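Local atomic coordinates of short-chain dehydrogenase/reductase SDR (Burkholderia phymatum, PDB entry 5IG2), a protein that binds NAD and is probably an NAD(P)-dependent oxidoreductase acting on CH-OH groups of its substrates. Residues G90-L95 / M137-N141; G104-S110 / T221-A227; G154-P158 / T269-R273. One frame throughout, in Å; residues are numbered along the deposited sequence. Where two conformers were deposited one is given.

The three contacts sit at different places round one parallel Rossmann sheet. Interaction 1 is largely buried and joins the start of strand 94-97 to the end of helix 112-140. Its chemistry is a side-chain amide bound to the N-H and C=O of one residue, with a methionine beside it. Interactions 2 and 3 lie on the other side of the chain's centre, their own centres about 20 Å apart, and are partly buried. Each packs a loop that follows a sheet strand onto a late helix, and each touches the second subunit. Interaction 2 is the most polar, centred on a carboxylate. Interaction 3 is mostly apolar, and its charged end turns to the second subunit.

Interaction 1: G90-L95 / M137-N141; sequences GKVHLL and MLGQN
Gln140 OE1 is gripped twice: by the backbone N-H of Val92 and by a water. The Val92 N to Gln140 OE1 bond is 3.0 Å long and nearly straight, at 164°. It lies in the carbonyl plane, on a lone pair of the amide oxygen. The water donates to Gln140 OE1 at 2.7 Å and also to the carbonyl of Gly90. The other branch of the same amide turns back to the same residue. Gln140 NE2 donates to Val92 O at 3.0 Å, with the donor above the plane of that carbonyl. The Gln140 side chain therefore closes a two-bond ring with the N-H and C=O of Val92. The chain is extended beyond CG (chi2 172°), which carries the amide from the last turn of helix 112-140 to the loop before strand 94-97. Lys91 CA and CB pass close to Gln140 OE1. The His93 ring lies farther off, crossing Gln140 at about a right angle.

One turn earlier, Met137 supplies the apolar part. Its CG rests 3.6 Å from Val92 O. Its CE touches both Leu95 CB, at 3.7 Å, and Val92 CG1, at 3.8 Å. Phe133 of the same helix also touches Val92 and Leu95. Beyond the contact, Glu142 takes a salt bridge from Lys91 NZ and a hydrogen bond from His93 NE2.

The two bonds to Val92 fix the rotation of the Gln140 amide, since swapping its O and N would set like against like at Val92. The backbone polar atoms of buried Val92 are thus satisfied by a side chain just before the strand begins.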
loop_
_atom_site.group_PDB
_atom_site.type_symbol
_atom_site.label_atom_id
_atom_site.label_comp_id
_atom_site.label_asym_id
_atom_site.label_seq_id
_atom_site.Cartn_x
_atom_site.Cartn_y
_atom_site.Cartn_z
ATOM N N GLY B 90 7.338 59.293 9.144
ATOM C CA GLY B 90 6.869 60.666 9.251
ATOM C C GLY B 90 5.679 60.913 10.164
ATOM O O GLY B 90 5.423 62.074 10.512
ATOM N N LYS B 91 4.947 59.872 10.559
ATOM C CA LYS B 91 3.699 60.005 11.296
ATOM C C LYS B 91 3.577 58.823 12.245
ATOM O O LYS B 91 4.197 57.778 12.040
ATOM C CB LYS B 91 2.471 60.012 10.370
ATOM C CG LYS B 91 2.502 60.980 9.192
ATOM C CD LYS B 91 2.003 62.359 9.591
ATOM C CE LYS B 91 1.804 63.257 8.369
ATOM N NZ LYS B 91 0.740 62.742 7.449
ATOM N N VAL B 92 2.754 58.994 13.281
ATOM C CA VAL B 92 2.283 57.890 14.113
ATOM C C VAL B 92 0.775 58.046 14.274
ATOM O O VAL B 92 0.306 59.080 14.761
ATOM C CB VAL B 92 2.967 57.858 15.491
ATOM C CG1 VAL B 92 2.429 56.688 16.306
ATOM C CG2 VAL B 92 4.477 57.768 15.346
ATOM N N HIS B 93 0.014 57.031 13.865
ATOM C CA HIS B 93 -1.439 57.104 13.948
ATOM C C HIS B 93 -2.045 56.160 14.961
ATOM O O HIS B 93 -3.099 56.466 15.525
ATOM C CB HIS B 93 -2.068 56.814 12.585
ATOM C CG HIS B 93 -1.653 57.777 11.529
ATOM N ND1 HIS B 93 -0.728 57.462 10.562
ATOM C CD2 HIS B 93 -2.014 59.062 11.302
ATOM C CE1 HIS B 93 -0.555 58.503 9.768
ATOM N NE2 HIS B 93 -1.322 59.488 10.198
ATOM N N LEU B 94 -1.408 55.022 15.190
ATOM C CA LEU B 94 -1.910 54.010 16.104
ATOM C C LEU B 94 -0.774 53.584 17.022
ATOM O O LEU B 94 0.309 53.234 16.543
ATOM C CB LEU B 94 -2.452 52.820 15.307
ATOM C CG LEU B 94 -3.343 51.794 15.984
ATOM C CD1 LEU B 94 -4.424 52.473 16.809
ATOM C CD2 LEU B 94 -3.950 50.898 14.912
ATOM N N LEU B 95 -1.016 53.621 18.330
ATOM C CA LEU B 95 -0.030 53.194 19.314
ATOM C C LEU B 95 -0.644 52.109 20.177
ATOM O O LEU B 95 -1.702 52.320 20.777
ATOM C CB LEU B 95 0.435 54.358 20.195
ATOM C CG LEU B 95 1.321 53.955 21.386
ATOM C CD1 LEU B 95 2.662 53.393 20.906
ATOM C CD2 LEU B 95 1.548 55.128 22.329
ATOM N N MET B 137 0.856 62.857 18.323
ATOM C CA MET B 137 -0.427 62.637 17.667
ATOM C C MET B 137 -1.288 63.892 17.694
ATOM O O MET B 137 -1.947 64.217 16.700
ATOM C CB MET B 137 -1.162 61.480 18.329
ATOM C CG MET B 137 -0.493 60.146 18.141
ATOM S SD MET B 137 -1.320 58.904 19.143
ATOM C CE MET B 137 -0.636 57.411 18.412
ATOM N N LEU B 138 -1.310 64.601 18.824
ATOM C CA LEU B 138 -2.103 65.824 18.905
ATOM C C LEU B 138 -1.604 66.876 17.915
ATOM O O LEU B 138 -2.402 67.610 17.322
ATOM C CB LEU B 138 -2.078 66.368 20.334
ATOM C CG LEU B 138 -2.805 65.499 21.363
ATOM C CD1 LEU B 138 -2.445 65.903 22.779
ATOM C CD2 LEU B 138 -4.304 65.593 21.146
ATOM N N GLY B 139 -0.288 66.961 17.716
ATOM C CA GLY B 139 0.256 67.959 16.811
ATOM C C GLY B 139 0.027 67.678 15.340
ATOM O O GLY B 139 0.201 68.589 14.521
ATOM N N GLN B 140 -0.364 66.454 14.984
ATOM C CA GLN B 140 -0.528 66.099 13.578
ATOM C C GLN B 140 -1.838 66.597 12.969
ATOM O O GLN B 140 -1.929 66.688 11.740
ATOM C CB GLN B 140 -0.420 64.576 13.408
ATOM C CG GLN B 140 0.997 64.045 13.579
ATOM C CD GLN B 140 1.077 62.525 13.601
ATOM O OE1 GLN B 140 2.162 61.954 13.524
ATOM N NE2 GLN B 140 -0.068 61.864 13.734
ATOM N N ASN B 141 -2.842 66.929 13.786
ATOM C CA ASN B 141 -4.175 67.298 13.293
ATOM C C ASN B 141 -4.777 66.192 12.430
ATOM O O ASN B 141 -5.423 66.450 11.412
ATOM C CB ASN B 141 -4.147 68.621 12.529
ATOM C CG ASN B 141 -3.769 69.776 13.405
ATOM O OD1 ASN B 141 -3.985 69.742 14.612
ATOM N ND2 ASN B 141 -3.198 70.811 12.806
HETATM O O HOH W 1 4.258 63.353 12.667
#

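Interaction 2: G104-S110 / T221-A227; sequences GGFLWES and TRSQLAA
The capped N-terminus of helix 222-236 meets the loop after strand 94-97, where Glu109 binds the N-cap Thr221. Thr221 and Gln224 form a capping box: Thr221 OG1 accepts from Gln224 N, and Thr221 N donates back to Gln224 OE1 at 2.9 Å. Glu109 OE1 takes two hydroxyl donors, Ser223 OG at 2.6 Å and Thr221 OG1 at 2.7 Å. They arrive from opposite faces of the carboxylate plane. Glu109 OE2 accepts from a water that in turn receives the N-H of Ser223. The negative group thus lies at the start of the helix, where the helix dipole would probably favour it.

Ser223 OG has a second role. It accepts the backbone N-H of Phe106 at 2.8 Å, in a bond of 166°. Its chi1 of 85° sets the hydroxyl between the backbone N and carbonyl carbon, within range of both partners. Ser223 CB lies over the face of the Phe106 ring, a CH-pi contact 3.6 Å from the centroid. Arg222 NH1 comes to the far end of that ring, 3.4 Å from Phe106 CZ.

At Gly104 and Gly105 the backbones come very close. Ala227 CB is 3.5 Å from Gly105 N, and Gln224 CG packs on Gly104 O. A water links Gln224 NE2, Phe106 O and Ser110 OG.

Behind the loop, Leu107 and Ser110 touch Ile163 of helix 162-185. Leu107 N is bonded to Asp181 of the second subunit, and Phe106 packs on Ala185 of the second subunit. The contact therefore lies between helix 222-236, helix 162-185 and the subunit interface.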
loop_
_atom_site.group_PDB
_atom_site.type_symbol
_atom_site.label_atom_id
_atom_site.label_comp_id
_atom_site.label_asym_id
_atom_site.label_seq_id
_atom_site.Cartn_x
_atom_site.Cartn_y
_atom_site.Cartn_z
ATOM N N GLY B 104 3.808 36.218 40.369
ATOM C CA GLY B 104 2.735 35.769 41.235
ATOM C C GLY B 104 3.250 35.295 42.581
ATOM O O GLY B 104 4.452 35.336 42.859
ATOM N N GLY B 105 2.321 34.826 43.400
ATOM C CA GLY B 105 2.620 34.399 44.749
ATOM C C GLY B 105 1.961 35.307 45.772
ATOM O O GLY B 105 1.500 36.409 45.466
ATOM N N PHE B 106 1.884 34.802 47.006
ATOM C CA PHE B 106 1.386 35.601 48.124
ATOM C C PHE B 106 2.027 36.980 48.094
ATOM O O PHE B 106 3.245 37.101 47.946
ATOM C CB PHE B 106 1.703 34.927 49.462
ATOM C CG PHE B 106 0.908 33.690 49.739
ATOM C CD1 PHE B 106 -0.298 33.456 49.093
ATOM C CD2 PHE B 106 1.364 32.764 50.670
ATOM C CE1 PHE B 106 -1.034 32.307 49.363
ATOM C CE2 PHE B 106 0.634 31.612 50.950
ATOM C CZ PHE B 106 -0.568 31.383 50.295
ATOM N N LEU B 107 1.203 38.018 48.249
ATOM C CA LEU B 107 1.662 39.371 47.936
ATOM C C LEU B 107 2.915 39.751 48.717
ATOM O O LEU B 107 3.850 40.332 48.151
ATOM C CB LEU B 107 0.546 40.372 48.198
ATOM C CG LEU B 107 0.820 41.759 47.611
ATOM C CD1 LEU B 107 0.978 41.673 46.086
ATOM C CD2 LEU B 107 -0.303 42.710 48.016
ATOM N N TRP B 108 2.964 39.419 50.010
ATOM C CA TRP B 108 4.092 39.815 50.857
ATOM C C TRP B 108 5.360 39.008 50.589
ATOM O O TRP B 108 6.438 39.418 51.028
ATOM C CB TRP B 108 3.727 39.688 52.340
ATOM C CG TRP B 108 3.306 38.295 52.713
ATOM C CD1 TRP B 108 4.110 37.271 53.146
ATOM C CD2 TRP B 108 1.975 37.767 52.658
ATOM N NE1 TRP B 108 3.355 36.136 53.363
ATOM C CE2 TRP B 108 2.044 36.413 53.066
ATOM C CE3 TRP B 108 0.732 38.306 52.299
ATOM C CZ2 TRP B 108 0.914 35.592 53.134
ATOM C CZ3 TRP B 108 -0.390 37.491 52.359
ATOM C CH2 TRP B 108 -0.293 36.148 52.780
ATOM N N GLU B 109 5.267 37.871 49.893
ATOM C CA GLU B 109 6.468 37.096 49.599
ATOM C C GLU B 109 7.258 37.630 48.411
ATOM O O GLU B 109 8.413 37.235 48.238
ATOM C CB GLU B 109 6.100 35.636 49.337
ATOM C CG GLU B 109 5.542 34.946 50.558
ATOM C CD GLU B 109 5.191 33.497 50.292
ATOM O OE1 GLU B 109 5.021 33.135 49.117
ATOM O OE2 GLU B 109 5.079 32.725 51.264
ATOM N N SER B 110 6.667 38.490 47.582
ATOM C CA SER B 110 7.376 39.048 46.438
ATOM C C SER B 110 8.424 40.061 46.893
ATOM O O SER B 110 8.316 40.673 47.956
ATOM C CB SER B 110 6.404 39.725 45.479
ATOM O OG SER B 110 5.521 38.796 44.871
ATOM N N THR B 221 9.131 30.712 46.352
ATOM C CA THR B 221 8.383 30.103 47.446
ATOM C C THR B 221 7.348 29.118 46.914
ATOM O O THR B 221 7.054 29.072 45.720
ATOM C CB THR B 221 7.676 31.167 48.286
ATOM O OG1 THR B 221 6.677 31.805 47.486
ATOM C CG2 THR B 221 8.672 32.219 48.791
ATOM N N ARG B 222 6.767 28.343 47.833
ATOM C CA ARG B 222 5.668 27.447 47.478
ATOM C C ARG B 222 4.545 28.190 46.747
ATOM O O ARG B 222 4.100 27.766 45.674
ATOM C CB ARG B 222 5.129 26.763 48.737
ATOM C CG ARG B 222 4.103 25.686 48.452
ATOM C CD ARG B 222 3.207 25.442 49.658
ATOM N NE ARG B 222 2.530 26.680 50.036
ATOM C CZ ARG B 222 1.518 27.226 49.357
ATOM N NH1 ARG B 222 0.973 28.360 49.780
ATOM N NH2 ARG B 222 1.049 26.645 48.257
ATOM N N SER B 223 4.072 29.308 47.310
ATOM C CA SER B 223 2.956 30.011 46.680
ATOM C C SER B 223 3.362 30.626 45.341
ATOM O O SER B 223 2.522 30.779 44.444
ATOM C CB SER B 223 2.393 31.078 47.630
ATOM O OG SER B 223 3.106 32.309 47.556
ATOM N N GLN B 224 4.633 30.985 45.181
ATOM C CA GLN B 224 5.072 31.510 43.892
ATOM C C GLN B 224 5.104 30.407 42.845
ATOM O O GLN B 224 4.651 30.604 41.716
ATOM C CB GLN B 224 6.437 32.183 44.041
ATOM C CG GLN B 224 6.339 33.441 44.894
ATOM C CD GLN B 224 7.675 33.967 45.383
ATOM O OE1 GLN B 224 8.711 33.317 45.223
ATOM N NE2 GLN B 224 7.651 35.161 45.996
ATOM N N LEU B 225 5.618 29.233 43.212
ATOM C CA LEU B 225 5.596 28.093 42.300
ATOM C C LEU B 225 4.173 27.748 41.882
ATOM O O LEU B 225 3.910 27.484 40.699
ATOM C CB LEU B 225 6.261 26.884 42.963
ATOM C CG LEU B 225 7.760 27.016 43.215
ATOM C CD1 LEU B 225 8.221 25.919 44.156
ATOM C CD2 LEU B 225 8.527 26.975 41.908
ATOM N N ALA B 226 3.245 27.730 42.845
ATOM C CA ALA B 226 1.866 27.367 42.538
ATOM C C ALA B 226 1.225 28.390 41.610
ATOM O O ALA B 226 0.524 28.025 40.659
ATOM C CB ALA B 226 1.069 27.233 43.835
ATOM N N ALA B 227 1.471 29.677 41.863
ATOM C CA ALA B 227 0.942 30.716 40.988
ATOM C C ALA B 227 1.509 30.594 39.576
ATOM O O ALA B 227 0.784 30.780 38.589
ATOM C CB ALA B 227 1.243 32.094 41.579
HETATM O O HOH W 2 4.965 36.261 46.031
HETATM O O HOH W 3 4.697 30.352 49.963
#

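Interaction 3: G154-P158 / T269-R273; sequences GLLSP and TVRLR
Leu156 packs tightly against Thr269 and Val270 of helix 267-279, while Thr269 itself is exposed. Leu156 CD2 comes within 3.2 Å of Thr269 O and 3.9 Å of Val270 CG2. The leucine crosses both side chains at about a right angle. Its CB points away from the helix, but the end of the side chain comes nearer, and CD2 makes the closest contact. Leu155 adds a looser apolar touch, CB to Val270 CG2 at 4.1 Å. Toward the exposed edge, Leu156 CD1 lies 3.6 Å from Thr269 OG1, whose hydroxyl is bonded to Ile266 O, in the loop just before helix 267-279.

Arg273 runs straight from CG to NE across the loop. Its CD lies 3.3 Å from Leu155 O and 3.8 Å from Leu156 CA, so the CD methylene does most of the packing. The charged end goes on to Glu176 of the second subunit, with which NE forms a salt bridge. Ser157 OG also bonds to that glutamate.

The loop joins strand 144-149 to helix 162-185. Helix 267-279 covers it, His169 of helix 162-185 touches Ser157 and Arg273, and the second subunit packs alongside.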
loop_
_atom_site.group_PDB
_atom_site.type_symbol
_atom_site.label_atom_id
_atom_site.label_comp_id
_atom_site.label_asym_id
_atom_site.label_seq_id
_atom_site.Cartn_x
_atom_site.Cartn_y
_atom_site.Cartn_z
ATOM N N GLY B 154 -7.144 43.791 35.542
ATOM C CA GLY B 154 -7.348 45.181 35.886
ATOM C C GLY B 154 -8.766 45.492 36.298
ATOM O O GLY B 154 -9.074 46.630 36.671
ATOM N N LEU B 155 -9.647 44.498 36.220
ATOM C CA LEU B 155 -11.036 44.643 36.618
ATOM C C LEU B 155 -11.394 43.767 37.805
ATOM O O LEU B 155 -12.448 43.979 38.409
ATOM C CB LEU B 155 -11.971 44.298 35.445
ATOM C CG LEU B 155 -11.723 45.022 34.118
ATOM C CD1 LEU B 155 -12.589 44.391 33.009
ATOM C CD2 LEU B 155 -12.001 46.508 34.267
ATOM N N LEU B 156 -10.550 42.790 38.140
ATOM C CA LEU B 156 -10.722 41.832 39.224
ATOM C C LEU B 156 -9.456 41.833 40.063
ATOM O O LEU B 156 -8.443 42.427 39.689
ATOM C CB LEU B 156 -10.952 40.417 38.688
ATOM C CG LEU B 156 -12.156 40.197 37.791
ATOM C CD1 LEU B 156 -12.068 38.830 37.156
ATOM C CD2 LEU B 156 -13.403 40.304 38.625
ATOM N N SER B 157 -9.496 41.125 41.186
ATOM C CA SER B 157 -8.321 40.955 42.042
ATOM C C SER B 157 -8.178 39.482 42.416
ATOM O O SER B 157 -8.413 39.081 43.564
ATOM C CB SER B 157 -8.408 41.856 43.272
ATOM O OG SER B 157 -8.530 43.209 42.863
ATOM N N PRO B 158 -7.781 38.647 41.452
ATOM C CA PRO B 158 -7.590 37.221 41.745
ATOM C C PRO B 158 -6.431 37.002 42.700
ATOM O O PRO B 158 -5.426 37.738 42.665
ATOM C CB PRO B 158 -7.289 36.609 40.365
ATOM C CG PRO B 158 -7.507 37.708 39.354
ATOM C CD PRO B 158 -7.418 39.008 40.069
ATOM N N THR B 269 -18.034 37.622 37.166
ATOM C CA THR B 269 -17.184 37.870 38.317
ATOM C C THR B 269 -16.773 39.332 38.425
ATOM O O THR B 269 -16.476 39.793 39.534
ATOM C CB THR B 269 -15.945 36.963 38.303
ATOM O OG1 THR B 269 -15.237 37.110 37.066
ATOM C CG2 THR B 269 -16.352 35.499 38.499
ATOM N N VAL B 270 -16.793 40.089 37.329
ATOM C CA VAL B 270 -16.614 41.533 37.457
ATOM C C VAL B 270 -17.805 42.142 38.192
ATOM O O VAL B 270 -17.645 42.987 39.083
ATOM C CB VAL B 270 -16.409 42.175 36.074
ATOM C CG1 VAL B 270 -16.401 43.680 36.193
ATOM C CG2 VAL B 270 -15.108 41.683 35.460
ATOM N N ARG B 271 -19.017 41.708 37.851
ATOM C CA ARG B 271 -20.193 42.204 38.553
ATOM C C ARG B 271 -20.114 41.880 40.046
ATOM O O ARG B 271 -20.501 42.699 40.890
ATOM C CB ARG B 271 -21.457 41.618 37.912
ATOM C CG ARG B 271 -22.760 42.059 38.564
ATOM C CD ARG B 271 -23.143 43.499 38.195
ATOM N NE ARG B 271 -23.973 44.139 39.221
ATOM C CZ ARG B 271 -23.638 45.247 39.887
ATOM N NH1 ARG B 271 -22.492 45.867 39.632
ATOM N NH2 ARG B 271 -24.457 45.748 40.802
ATOM N N LEU B 272 -19.582 40.702 40.391
ATOM C CA LEU B 272 -19.467 40.309 41.795
ATOM C C LEU B 272 -18.561 41.268 42.562
ATOM O O LEU B 272 -18.901 41.720 43.662
ATOM C CB LEU B 272 -18.947 38.871 41.890
ATOM C CG LEU B 272 -18.861 38.241 43.277
ATOM C CD1 LEU B 272 -20.252 38.053 43.879
ATOM C CD2 LEU B 272 -18.110 36.927 43.228
ATOM N N ARG B 273 -17.398 41.591 41.994
ATOM C CA ARG B 273 -16.506 42.565 42.617
ATOM C C ARG B 273 -17.169 43.934 42.730
ATOM O O ARG B 273 -17.054 44.608 43.765
ATOM C CB ARG B 273 -15.212 42.674 41.812
ATOM C CG ARG B 273 -14.288 43.766 42.320
ATOM C CD ARG B 273 -12.901 43.776 41.644
ATOM N NE ARG B 273 -12.134 44.865 42.243
ATOM C CZ ARG B 273 -12.151 46.128 41.815
ATOM N NH1 ARG B 273 -12.847 46.467 40.728
ATOM N NH2 ARG B 273 -11.473 47.056 42.479
#